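Long-range contact in type-2 ice-structuring protein (Brachyopsis rostratus, PDB 2ZIB), which binds to ice crystals and inhibits their growth, protecting fish blood from freezing in subzero sea water: residues Ile57-Ile67 with Leu118-Ile127. Sequence-based numbering, arbitrary orientation.
Sequences IKDIVAGIVWI and LPCPASHASI
Strands 65-67 and 124-127 run parallel but splayed, their axes 46° apart, and join through Trp-66 N to Ala-125 O at 2.9 Å and, weakly, Ile-127 N to Trp-66 O. This parallel pairing belongs to the mixed sheet of the C-type lectin fold, where strand 65-67 also pairs antiparallel with strand 104-107. Just before the Trp-66 bond a water bridges the two segments, donating to Ile-64 O and accepting from Ala-125 N. The Trp-66 indole lies against the turn 119-122. Trp-66 NE1 reaches Ala-122 O at 3.1 Å; this acceptor lies in the indole plane, yet the donor stands above the carbonyl plane and the hydrogen bond is bent, and Met-29 O is a second partner. One indole face receives His-124, whose ring edge makes a T-shaped stack with planes at 76° and whose CB sits over the five-membered ring. Ile-64 CG2 rests over a face of the His-124 ring, 3.5 Å from its centroid, a CH-pi contact. Ile-127 ties the sheet to helix 51-60 through its CG2, 4.1 Å from Ile-57 CG2. With CG1 anti to the backbone N (chi1 -174°), Ile-127 CD1 extends to Ile-60 CG2 at 3.7 Å and to Val-61 CG1. The CG2 branch of Ile-127 also meets Ile-67 CG2 at 3.7 Å, the two side chains lying side by side and pointing the same way.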
loop_
_atom_site.group_PDB
_atom_site.type_symbol
_atom_site.label_atom_id
_atom_site.label_comp_id
_atom_site.label_asym_id
_atom_site.label_seq_id
_atom_site.Cartn_x
_atom_site.Cartn_y
_atom_site.Cartn_z
ATOM N N ILE A 57 -3.862 -3.485 8.159
ATOM C CA ILE A 57 -3.535 -4.031 6.842
ATOM C C ILE A 57 -2.760 -5.333 6.984
ATOM O O ILE A 57 -3.049 -6.305 6.271
ATOM C CB ILE A 57 -2.782 -2.974 5.974
ATOM C CG1 ILE A 57 -3.697 -1.774 5.636
ATOM C CG2 ILE A 57 -2.227 -3.610 4.716
ATOM C CD1 ILE A 57 -2.955 -0.502 5.142
ATOM N N LYS A 58 -1.810 -5.380 7.929
ATOM C CA LYS A 58 -1.078 -6.614 8.212
ATOM C C LYS A 58 -2.049 -7.749 8.411
ATOM O O LYS A 58 -1.850 -8.839 7.916
ATOM C CB LYS A 58 -0.242 -6.403 9.469
ATOM C CG LYS A 58 0.311 -7.688 10.080
ATOM C CD LYS A 58 0.894 -7.443 11.466
ATOM C CE LYS A 58 1.219 -8.737 12.189
ATOM N NZ LYS A 58 1.209 -8.508 13.664
ATOM N N ASP A 59 -3.133 -7.485 9.151
ATOM C CA ASP A 59 -4.065 -8.552 9.468
ATOM C C ASP A 59 -4.934 -8.981 8.314
ATOM O O ASP A 59 -5.478 -10.079 8.333
ATOM C CB ASP A 59 -4.934 -8.141 10.653
ATOM C CG ASP A 59 -4.137 -8.012 11.947
ATOM O OD1 ASP A 59 -2.953 -8.467 12.040
ATOM O OD2 ASP A 59 -4.620 -7.416 12.932
ATOM N N ILE A 60 -5.019 -8.177 7.262
ATOM C CA ILE A 60 -5.810 -8.577 6.102
ATOM C C ILE A 60 -5.045 -9.495 5.170
ATOM O O ILE A 60 -5.612 -10.447 4.629
ATOM C CB ILE A 60 -6.314 -7.303 5.336
ATOM C CG1 ILE A 60 -7.470 -6.648 6.090
ATOM C CG2 ILE A 60 -6.657 -7.640 3.833
ATOM C CD1 ILE A 60 -8.362 -7.628 6.801
ATOM N N VAL A 61 -3.758 -9.191 5.005
ATOM C CA VAL A 61 -2.996 -9.669 3.838
ATOM C C VAL A 61 -2.337 -11.017 4.127
ATOM O O VAL A 61 -2.140 -11.375 5.288
ATOM C CB VAL A 61 -1.950 -8.637 3.370
ATOM C CG1 VAL A 61 -2.619 -7.330 2.952
ATOM C CG2 VAL A 61 -0.893 -8.353 4.429
ATOM N N ALA A 62 -1.934 -11.739 3.085
ATOM C CA ALA A 62 -1.447 -13.107 3.297
ATOM C C ALA A 62 0.020 -13.322 3.040
ATOM O O ALA A 62 0.476 -14.465 3.073
ATOM C CB ALA A 62 -2.265 -14.094 2.471
ATOM N N GLY A 63 0.763 -12.275 2.767
ATOM C CA GLY A 63 2.222 -12.348 2.455
ATOM C C GLY A 63 2.744 -10.967 2.030
ATOM O O GLY A 63 2.164 -9.927 2.415
ATOM N N ILE A 64 3.814 -10.938 1.239
ATOM C CA ILE A 64 4.291 -9.653 0.657
ATOM C C ILE A 64 3.156 -9.002 -0.119
ATOM O O ILE A 64 2.443 -9.657 -0.898
ATOM C CB ILE A 64 5.440 -9.923 -0.332
ATOM C CG1 ILE A 64 6.679 -10.422 0.418
ATOM C CG2 ILE A 64 5.762 -8.640 -1.107
ATOM C CD1 ILE A 64 7.748 -10.966 -0.503
ATOM N N VAL A 65 2.994 -7.688 0.057
ATOM C CA VAL A 65 2.015 -6.945 -0.761
ATOM C C VAL A 65 2.605 -5.619 -1.180
ATOM O O VAL A 65 3.253 -4.910 -0.391
ATOM C CB VAL A 65 0.649 -6.663 -0.031
ATOM C CG1 VAL A 65 -0.176 -7.925 0.069
ATOM C CG2 VAL A 65 0.815 -5.941 1.322
ATOM N N TRP A 66 2.365 -5.263 -2.434
ATOM C CA TRP A 66 2.601 -3.885 -2.861
ATOM C C TRP A 66 1.678 -2.902 -2.144
ATOM O O TRP A 66 0.499 -3.184 -1.986
ATOM C CB TRP A 66 2.395 -3.764 -4.366
ATOM C CG TRP A 66 3.399 -4.419 -5.231
ATOM C CD1 TRP A 66 3.143 -5.271 -6.295
ATOM C CD2 TRP A 66 4.831 -4.206 -5.231
ATOM N NE1 TRP A 66 4.311 -5.580 -6.947
ATOM C CE2 TRP A 66 5.357 -4.897 -6.364
ATOM C CE3 TRP A 66 5.709 -3.402 -4.465
ATOM C CZ2 TRP A 66 6.730 -4.876 -6.679
ATOM C CZ3 TRP A 66 7.070 -3.405 -4.773
ATOM C CH2 TRP A 66 7.565 -4.131 -5.885
ATOM N N ILE A 67 2.251 -1.782 -1.714
ATOM C CA ILE A 67 1.475 -0.629 -1.205
ATOM C C ILE A 67 1.859 0.607 -1.998
ATOM O O ILE A 67 2.693 0.523 -2.919
ATOM C CB ILE A 67 1.612 -0.488 0.329
ATOM C CG1 ILE A 67 3.091 -0.354 0.756
ATOM C CG2 ILE A 67 0.904 -1.696 1.013
ATOM C CD1 ILE A 67 3.265 -0.017 2.233
ATOM N N LEU A 118 11.712 -2.394 -3.484
ATOM C CA LEU A 118 12.057 -3.511 -4.384
ATOM C C LEU A 118 11.903 -3.039 -5.834
ATOM O O LEU A 118 11.261 -2.004 -6.092
ATOM C CB LEU A 118 11.077 -4.678 -4.153
ATOM C CG LEU A 118 11.439 -5.668 -3.056
ATOM C CD1 LEU A 118 12.627 -6.513 -3.403
ATOM C CD2 LEU A 118 11.639 -5.061 -1.644
ATOM N N PRO A 119 12.410 -3.825 -6.798
ATOM C CA PRO A 119 12.140 -3.498 -8.209
ATOM C C PRO A 119 10.639 -3.504 -8.494
ATOM O O PRO A 119 9.945 -4.474 -8.181
ATOM C CB PRO A 119 12.856 -4.610 -8.963
ATOM C CG PRO A 119 13.926 -5.086 -7.998
ATOM C CD PRO A 119 13.256 -5.024 -6.647
ATOM N N CYS A 120 10.170 -2.437 -9.131
ATOM C CA CYS A 120 8.759 -2.308 -9.444
ATOM C C CYS A 120 8.225 -3.479 -10.300
ATOM O O CYS A 120 7.044 -3.810 -10.146
ATOM C CB CYS A 120 8.540 -0.967 -10.166
ATOM S SG CYS A 120 8.991 0.469 -9.128
ATOM N N PRO A 121 9.042 -4.127 -11.176
ATOM C CA PRO A 121 8.517 -5.273 -11.927
ATOM C C PRO A 121 8.303 -6.547 -11.103
ATOM O O PRO A 121 7.745 -7.487 -11.639
ATOM C CB PRO A 121 9.598 -5.523 -13.008
ATOM C CG PRO A 121 10.287 -4.192 -13.157
ATOM C CD PRO A 121 10.339 -3.650 -11.741
ATOM N N ALA A 122 8.678 -6.586 -9.821
ATOM C CA ALA A 122 8.413 -7.809 -9.061
ATOM C C ALA A 122 6.900 -8.075 -8.996
ATOM O O ALA A 122 6.082 -7.138 -8.907
ATOM C CB ALA A 122 9.005 -7.720 -7.629
ATOM N N SER A 123 6.530 -9.351 -8.989
ATOM C CA SER A 123 5.152 -9.754 -9.063
ATOM C C SER A 123 4.626 -10.129 -7.700
ATOM O O SER A 123 5.037 -11.138 -7.139
ATOM C CB SER A 123 5.081 -10.962 -9.988
ATOM O OG SER A 123 3.710 -11.240 -10.200
ATOM N N HIS A 124 3.731 -9.324 -7.141
ATOM C CA HIS A 124 3.211 -9.525 -5.795
ATOM C C HIS A 124 1.743 -9.199 -5.726
ATOM O O HIS A 124 1.219 -8.399 -6.533
ATOM C CB HIS A 124 3.971 -8.643 -4.776
ATOM C CG HIS A 124 5.422 -8.976 -4.657
ATOM N ND1 HIS A 124 5.876 -10.186 -4.155
ATOM C CD2 HIS A 124 6.538 -8.250 -4.944
ATOM C CE1 HIS A 124 7.198 -10.164 -4.140
ATOM N NE2 HIS A 124 7.620 -8.999 -4.589
ATOM N N ALA A 125 1.062 -9.812 -4.759
ATOM C CA ALA A 125 -0.276 -9.379 -4.362
ATOM C C ALA A 125 -0.215 -7.912 -3.902
ATOM O O ALA A 125 0.881 -7.337 -3.751
ATOM C CB ALA A 125 -0.795 -10.315 -3.242
ATOM N N SER A 126 -1.393 -7.316 -3.662
ATOM C CA SER A 126 -1.415 -5.894 -3.346
ATOM C C SER A 126 -2.631 -5.573 -2.526
ATOM O O SER A 126 -3.562 -6.382 -2.382
ATOM C CB SER A 126 -1.361 -5.089 -4.647
ATOM O OG SER A 126 -2.451 -5.444 -5.529
ATOM N N ILE A 127 -2.676 -4.346 -2.052
ATOM C CA ILE A 127 -3.819 -3.847 -1.278
ATOM C C ILE A 127 -4.175 -2.459 -1.751
ATOM O O ILE A 127 -3.298 -1.570 -1.876
ATOM C CB ILE A 127 -3.597 -3.926 0.239
ATOM C CG1 ILE A 127 -4.846 -3.536 1.023
ATOM C CG2 ILE A 127 -2.389 -3.229 0.635
ATOM C CD1 ILE A 127 -5.361 -4.658 1.967
HETATM O O HOH W 1 2.814 -11.295 -2.999
#